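Local coordinates for protein aerobactin synthase IucC (Klebsiella pneumoniae, PDB 6CN7) that probably catalyses the ATP-dependent attachment of a second N-acetyl-N-hydroxylysine to the citryl intermediate, which completes the siderophore aerobactin, at residues E22-E26 / Q27-A31; G485-V488 / T489-F493. The protein carries 5 engineered substitutions. All coordinates share one frame; numbering follows the deposited sequence.

Contact 1: E22-E26 / Q27-A31; sequences ELEYE and QVFHA
A Schellman motif ends helix 4-25, and L23 and V28 meet across it through backbone and side chain alike. V28 N donates to L23 O over 2.9 Å, the long bond of the motif, while Q27 N makes a weak one to E24 O at 3.1 Å. The V28 bond depends on Q27, whose positive phi of 70° turns the chain back towards L23 O. Glycine is common at such left-handed positions; glutamine, unbranched at CB, can occupy it and carries its amide away from the helix to a weak hydrogen bond with E567. The apolar signature of the motif is present too: L23 CD2 packs on V28 CG2 at 3.8 Å, two branched aliphatic groups in contact across the turn, with V28 also resting on V86 and L87 of helix 76-87.

Beyond the cap the chain doubles back and leads into strand 32-33, one of the two edge strands of a small antiparallel sheet. F29 lays its ring obliquely against the helix, F29 CZ 3.6 Å from L23 CB, and touches L83 of helix 76-87 and I41 and L43 of strand 38-43, a place that suits a large flat hydrophobe. F29 O receives a CA-H...O contact of 3.4 Å from E24 CA. E24 bends sharply at chi2 (-90°), which brings its carboxylate round to the chain that follows the turn. E24 OE2 takes the backbone N of A31 on its anti lone pair, in a nearly straight bond of 2.9 Å (169° at the hydrogen). The same oxygen forms a salt bridge with R54, so a buried carboxylate gains both a peptide N-H and a cation, which would probably favour its ionised form. The small side chain of A31 lets its CB sit 3.5 Å from E24 OE2.

Contact 2: G485-V488 / T489-F493; sequences GHFV and TVLRF
At R492 chi1 (171°) carries CG away from the backbone N, and a bend at chi3 (65°) turns NE back to the V488 carbonyl. As a result R492 NE bonds to V488 O at 2.8 Å, lying in the carbonyl plane while the oxygen sits somewhat out of the guanidinium plane. The two side chains cross, with V488 CG1 3.7 Å from R492 NE. Farther out, the guanidinium forms a salt bridge with E22 and a cation-pi contact with W59; a long side chain with several N-H donors is well suited to serve the carbonyl and the acid together.

A chi1 of -170° directs the H486 ring along the helix, which places V490 CB over one face of the imidazole and L491 CD1 obliquely beside it, 3.4 Å from H486 NE2. H486 ND1 is held by A423 O. L491 runs alongside F487, its CD2 3.7 Å from F487 CD1, and both continue to L512 of helix 505-521, where leucine and phenylalanine suit this apolar interface.

The backbone reveals what the arginine replaces. L491 N reaches back five residues to H486 O (3.1 Å), where V490 N adds a weak second bond, and R492 N likewise goes to F487 O at 2.9 Å. The amide that an alpha-helix would have offered to V488 O is thus spent one carbonyl earlier, and the R492 side chain takes its place. Such paired five-residue bonds within a longer helix are the mark of a pi-bulge, here set into helix 475-499.

In the fold
Both contacts are local departures from the alpha-helix, one at the end of helix 4-25 and the other midway along helix 475-499. Contact 1 lies farther out, its centre about 24 Å from the chain's centre against about 12 Å for that of contact 2, and passes from buried helix to a loop exposed at H30; contact 2 has no exposed residue. In the first, a glutamate receives a loop amide; in the second, an arginine supplies a missing donor to a carbonyl. Their centres are about 17 Å apart, yet the two helices meet directly: E22 OE2 pairs with R492 NH2 at 3.0 Å, and Y25 packs its hydroxyl end on V488 and its ring on R492.

Contact 1: E22-E26 / Q27-A31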
ATOM      1  N   GLU A  22      -7.311  21.645  24.549  1.00 41.41           N
ATOM      2  CA  GLU A  22      -8.536  21.468  23.776  1.00 45.18           C
ATOM      3  C   GLU A  22      -9.501  20.517  24.478  1.00 44.99           C
ATOM      4  O   GLU A  22     -10.712  20.763  24.506  1.00 45.35           O
ATOM      5  CB  GLU A  22      -8.203  20.964  22.371  1.00 44.71           C
ATOM      6  CG  GLU A  22      -9.378  21.005  21.391  1.00 47.20           C
ATOM      7  CD  GLU A  22      -9.814  22.418  21.047  1.00 48.77           C
ATOM      8  OE1 GLU A  22      -8.973  23.336  21.115  1.00 48.19           O
ATOM      9  OE2 GLU A  22     -10.999  22.607  20.707  1.00 52.99           O
ATOM     10  N   LEU A  23      -8.988  19.426  25.053  1.00 44.77           N
ATOM     11  CA  LEU A  23      -9.860  18.503  25.773  1.00 45.21           C
ATOM     12  C   LEU A  23     -10.436  19.142  27.030  1.00 44.32           C
ATOM     13  O   LEU A  23     -11.546  18.791  27.445  1.00 45.07           O
ATOM     14  CB  LEU A  23      -9.102  17.223  26.129  1.00 43.42           C
ATOM     15  CG  LEU A  23      -8.712  16.325  24.951  1.00 42.75           C
ATOM     16  CD1 LEU A  23      -7.760  15.240  25.405  1.00 42.45           C
ATOM     17  CD2 LEU A  23      -9.942  15.708  24.306  1.00 44.32           C
ATOM     18  N   GLU A  24      -9.705  20.073  27.647  1.00 45.64           N
ATOM     19  CA  GLU A  24     -10.253  20.799  28.791  1.00 48.68           C
ATOM     20  C   GLU A  24     -11.318  21.788  28.340  1.00 50.52           C
ATOM     21  O   GLU A  24     -12.313  22.008  29.041  1.00 49.42           O
ATOM     22  CB  GLU A  24      -9.130  21.515  29.543  1.00 47.50           C
ATOM     23  CG  GLU A  24      -9.449  21.850  31.004  1.00 42.08           C
ATOM     24  CD  GLU A  24     -10.102  23.212  31.180  1.00 45.73           C
ATOM     25  OE1 GLU A  24     -10.233  23.956  30.180  1.00 43.07           O
ATOM     26  OE2 GLU A  24     -10.484  23.543  32.327  1.00 44.28           O
ATOM     27  N   TYR A  25     -11.128  22.389  27.164  1.00 49.34           N
ATOM     28  CA  TYR A  25     -12.143  23.273  26.604  1.00 49.00           C
ATOM     29  C   TYR A  25     -13.390  22.490  26.210  1.00 46.66           C
ATOM     30  O   TYR A  25     -14.511  22.991  26.342  1.00 45.06           O
ATOM     31  CB  TYR A  25     -11.572  24.023  25.402  1.00 51.51           C
ATOM     32  CG  TYR A  25     -12.553  24.971  24.760  1.00 53.85           C
ATOM     33  CD1 TYR A  25     -13.002  26.092  25.437  1.00 54.94           C
ATOM     34  CD2 TYR A  25     -13.029  24.746  23.475  1.00 54.20           C
ATOM     35  CE1 TYR A  25     -13.901  26.963  24.857  1.00 56.63           C
ATOM     36  CE2 TYR A  25     -13.929  25.612  22.887  1.00 54.95           C
ATOM     37  CZ  TYR A  25     -14.360  26.720  23.584  1.00 56.74           C
ATOM     38  OH  TYR A  25     -15.257  27.589  23.006  1.00 62.73           O
ATOM     39  N   GLU A  26     -13.213  21.262  25.725  1.00 48.89           N
ATOM     40  CA  GLU A  26     -14.333  20.381  25.417  1.00 53.11           C
ATOM     41  C   GLU A  26     -14.957  19.761  26.662  1.00 52.89           C
ATOM     42  O   GLU A  26     -15.933  19.015  26.537  1.00 53.58           O
ATOM     43  CB  GLU A  26     -13.878  19.270  24.466  1.00 59.77           C
ATOM     44  CG  GLU A  26     -13.567  19.746  23.056  1.00 68.12           C
ATOM     45  CD  GLU A  26     -14.792  20.277  22.336  1.00 82.95           C
ATOM     46  OE1 GLU A  26     -15.920  19.926  22.740  1.00 88.78           O
ATOM     47  OE2 GLU A  26     -14.627  21.047  21.367  1.00 88.67           O
ATOM     48  N   GLN A  27     -14.415  20.041  27.847  1.00 56.65           N
ATOM     49  CA  GLN A  27     -14.954  19.582  29.124  1.00 57.85           C
ATOM     50  C   GLN A  27     -14.792  18.081  29.335  1.00 56.40           C
ATOM     51  O   GLN A  27     -15.488  17.497  30.173  1.00 60.88           O
ATOM     52  CB  GLN A  27     -16.427  19.975  29.282  1.00 64.17           C
ATOM     53  CG  GLN A  27     -16.640  21.474  29.415  1.00 71.51           C
ATOM     54  CD  GLN A  27     -18.088  21.840  29.657  1.00 80.64           C
ATOM     55  OE1 GLN A  27     -19.003  21.165  29.180  1.00 82.57           O
ATOM     56  NE2 GLN A  27     -18.307  22.913  30.409  1.00 84.62           N
ATOM     57  N   VAL A  28     -13.885  17.435  28.597  1.00 51.34           N
ATOM     58  CA  VAL A  28     -13.516  16.060  28.921  1.00 49.43           C
ATOM     59  C   VAL A  28     -12.996  15.984  30.349  1.00 53.67           C
ATOM     60  O   VAL A  28     -13.217  14.990  31.052  1.00 59.20           O
ATOM     61  CB  VAL A  28     -12.481  15.537  27.904  1.00 48.26           C
ATOM     62  CG1 VAL A  28     -11.975  14.151  28.297  1.00 48.45           C
ATOM     63  CG2 VAL A  28     -13.090  15.509  26.509  1.00 46.66           C
ATOM     64  N   PHE A  29     -12.292  17.021  30.794  1.00 52.54           N
ATOM     65  CA  PHE A  29     -11.904  17.174  32.187  1.00 54.95           C
ATOM     66  C   PHE A  29     -11.772  18.664  32.471  1.00 52.97           C
ATOM     67  O   PHE A  29     -11.775  19.490  31.555  1.00 51.52           O
ATOM     68  CB  PHE A  29     -10.605  16.419  32.493  1.00 55.18           C
ATOM     69  CG  PHE A  29      -9.588  16.480  31.389  1.00 53.26           C
ATOM     70  CD1 PHE A  29      -8.998  17.681  31.040  1.00 48.86           C
ATOM     71  CD2 PHE A  29      -9.212  15.332  30.710  1.00 52.84           C
ATOM     72  CE1 PHE A  29      -8.060  17.738  30.027  1.00 47.61           C
ATOM     73  CE2 PHE A  29      -8.273  15.384  29.696  1.00 51.91           C
ATOM     74  CZ  PHE A  29      -7.697  16.587  29.355  1.00 48.16           C
ATOM     75  N   HIS A  30     -11.663  19.008  33.753  1.00 50.01           N
ATOM     76  CA  HIS A  30     -11.656  20.400  34.189  1.00 50.75           C
ATOM     77  C   HIS A  30     -10.370  20.701  34.943  1.00 54.85           C
ATOM     78  O   HIS A  30     -10.036  20.013  35.914  1.00 58.19           O
ATOM     79  CB  HIS A  30     -12.868  20.703  35.073  1.00 55.60           C
ATOM     80  CG  HIS A  30     -14.180  20.588  34.362  1.00 61.84           C
ATOM     81  ND1 HIS A  30     -14.809  19.379  34.150  1.00 63.39           N
ATOM     82  CD2 HIS A  30     -14.980  21.530  33.810  1.00 62.66           C
ATOM     83  CE1 HIS A  30     -15.942  19.583  33.501  1.00 63.05           C
ATOM     84  NE2 HIS A  30     -16.068  20.879  33.282  1.00 62.78           N
ATOM     85  N   ALA A  31      -9.662  21.737  34.501  1.00 53.74           N
ATOM     86  CA  ALA A  31      -8.423  22.143  35.149  1.00 52.69           C
ATOM     87  C   ALA A  31      -8.733  22.907  36.428  1.00 54.42           C
ATOM     88  O   ALA A  31      -9.571  23.813  36.433  1.00 54.43           O
ATOM     89  CB  ALA A  31      -7.586  23.010  34.212  1.00 53.58           C
TER

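Contact 2: G485-V488 / T489-F493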
ATOM      1  N   GLY A 485     -17.879  27.374  13.536  1.00 53.70           N
ATOM      2  CA  GLY A 485     -17.019  27.110  12.394  1.00 54.84           C
ATOM      3  C   GLY A 485     -15.947  28.164  12.190  1.00 57.30           C
ATOM      4  O   GLY A 485     -14.803  27.837  11.862  1.00 61.93           O
ATOM      5  N   HIS A 486     -16.295  29.438  12.364  1.00 52.41           N
ATOM      6  CA  HIS A 486     -15.345  30.524  12.150  1.00 51.12           C
ATOM      7  C   HIS A 486     -14.869  31.165  13.445  1.00 49.73           C
ATOM      8  O   HIS A 486     -13.663  31.348  13.633  1.00 51.37           O
ATOM      9  CB  HIS A 486     -15.951  31.602  11.238  1.00 52.67           C
ATOM     10  CG  HIS A 486     -14.958  32.629  10.792  1.00 52.68           C
ATOM     11  ND1 HIS A 486     -13.948  32.347   9.897  1.00 51.81           N
ATOM     12  CD2 HIS A 486     -14.805  33.930  11.135  1.00 51.76           C
ATOM     13  CE1 HIS A 486     -13.223  33.434   9.697  1.00 48.39           C
ATOM     14  NE2 HIS A 486     -13.720  34.408  10.438  1.00 49.25           N
ATOM     15  N   PHE A 487     -15.779  31.521  14.352  1.00 47.30           N
ATOM     16  CA  PHE A 487     -15.355  32.213  15.565  1.00 47.02           C
ATOM     17  C   PHE A 487     -14.602  31.272  16.499  1.00 47.08           C
ATOM     18  O   PHE A 487     -13.490  31.580  16.943  1.00 45.34           O
ATOM     19  CB  PHE A 487     -16.562  32.828  16.281  1.00 47.48           C
ATOM     20  CG  PHE A 487     -17.290  33.876  15.479  1.00 45.88           C
ATOM     21  CD1 PHE A 487     -16.788  34.339  14.271  1.00 42.11           C
ATOM     22  CD2 PHE A 487     -18.481  34.405  15.947  1.00 48.75           C
ATOM     23  CE1 PHE A 487     -17.466  35.303  13.548  1.00 48.11           C
ATOM     24  CE2 PHE A 487     -19.160  35.370  15.229  1.00 49.19           C
ATOM     25  CZ  PHE A 487     -18.652  35.818  14.029  1.00 48.61           C
ATOM     26  N   VAL A 488     -15.188  30.114  16.803  1.00 50.04           N
ATOM     27  CA  VAL A 488     -14.576  29.207  17.769  1.00 47.61           C
ATOM     28  C   VAL A 488     -13.381  28.478  17.167  1.00 47.55           C
ATOM     29  O   VAL A 488     -12.433  28.141  17.886  1.00 48.99           O
ATOM     30  CB  VAL A 488     -15.619  28.209  18.299  1.00 48.64           C
ATOM     31  CG1 VAL A 488     -14.983  27.226  19.280  1.00 51.04           C
ATOM     32  CG2 VAL A 488     -16.770  28.942  18.965  1.00 47.38           C
ATOM     33  N   THR A 489     -13.399  28.214  15.863  1.00 47.26           N
ATOM     34  CA  THR A 489     -12.371  27.398  15.235  1.00 49.31           C
ATOM     35  C   THR A 489     -11.300  28.219  14.525  1.00 44.41           C
ATOM     36  O   THR A 489     -10.301  27.645  14.082  1.00 49.87           O
ATOM     37  CB  THR A 489     -13.019  26.418  14.242  1.00 56.60           C
ATOM     38  OG1 THR A 489     -14.081  25.710  14.895  1.00 49.71           O
ATOM     39  CG2 THR A 489     -12.006  25.398  13.723  1.00 61.75           C
ATOM     40  N   VAL A 490     -11.465  29.538  14.424  1.00 42.28           N
ATOM     41  CA  VAL A 490     -10.454  30.381  13.791  1.00 41.95           C
ATOM     42  C   VAL A 490     -10.091  31.547  14.704  1.00 41.65           C
ATOM     43  O   VAL A 490      -8.946  31.661  15.157  1.00 41.80           O
ATOM     44  CB  VAL A 490     -10.929  30.895  12.416  1.00 44.27           C
ATOM     45  CG1 VAL A 490      -9.849  31.745  11.760  1.00 46.71           C
ATOM     46  CG2 VAL A 490     -11.313  29.729  11.520  1.00 43.64           C
ATOM     47  N   LEU A 491     -11.059  32.429  14.968  1.00 42.18           N
ATOM     48  CA  LEU A 491     -10.777  33.625  15.757  1.00 42.14           C
ATOM     49  C   LEU A 491     -10.270  33.278  17.150  1.00 40.27           C
ATOM     50  O   LEU A 491      -9.448  34.014  17.709  1.00 41.91           O
ATOM     51  CB  LEU A 491     -12.028  34.496  15.848  1.00 44.48           C
ATOM     52  CG  LEU A 491     -12.230  35.492  14.703  1.00 49.99           C
ATOM     53  CD1 LEU A 491     -12.057  34.836  13.339  1.00 54.69           C
ATOM     54  CD2 LEU A 491     -13.604  36.128  14.814  1.00 46.45           C
ATOM     55  N   ARG A 492     -10.744  32.171  17.728  1.00 39.82           N
ATOM     56  CA  ARG A 492     -10.250  31.750  19.035  1.00 39.83           C
ATOM     57  C   ARG A 492      -8.733  31.629  19.044  1.00 43.89           C
ATOM     58  O   ARG A 492      -8.095  31.885  20.073  1.00 34.78           O
ATOM     59  CB  ARG A 492     -10.890  30.416  19.430  1.00 39.41           C
ATOM     60  CG  ARG A 492     -10.289  29.766  20.676  1.00 39.78           C
ATOM     61  CD  ARG A 492     -11.237  28.741  21.297  1.00 41.58           C
ATOM     62  NE  ARG A 492     -11.484  27.581  20.434  1.00 42.83           N
ATOM     63  CZ  ARG A 492     -10.885  26.399  20.553  1.00 43.84           C
ATOM     64  NH1 ARG A 492      -9.985  26.187  21.504  1.00 48.86           N
ATOM     65  NH2 ARG A 492     -11.191  25.414  19.720  1.00 45.80           N
ATOM     66  N   PHE A 493      -8.140  31.254  17.912  1.00 42.19           N
ATOM     67  CA  PHE A 493      -6.700  31.055  17.817  1.00 39.49           C
ATOM     68  C   PHE A 493      -5.948  32.282  17.317  1.00 41.47           C
ATOM     69  O   PHE A 493      -4.713  32.272  17.326  1.00 44.97           O
ATOM     70  CB  PHE A 493      -6.402  29.870  16.896  1.00 36.24           C
ATOM     71  CG  PHE A 493      -6.970  28.572  17.386  1.00 41.41           C
ATOM     72  CD1 PHE A 493      -6.305  27.831  18.348  1.00 41.58           C
ATOM     73  CD2 PHE A 493      -8.170  28.092  16.889  1.00 44.56           C
ATOM     74  CE1 PHE A 493      -6.823  26.636  18.806  1.00 43.75           C
ATOM     75  CE2 PHE A 493      -8.695  26.895  17.344  1.00 45.94           C
ATOM     76  CZ  PHE A 493      -8.021  26.168  18.302  1.00 44.26           C
TER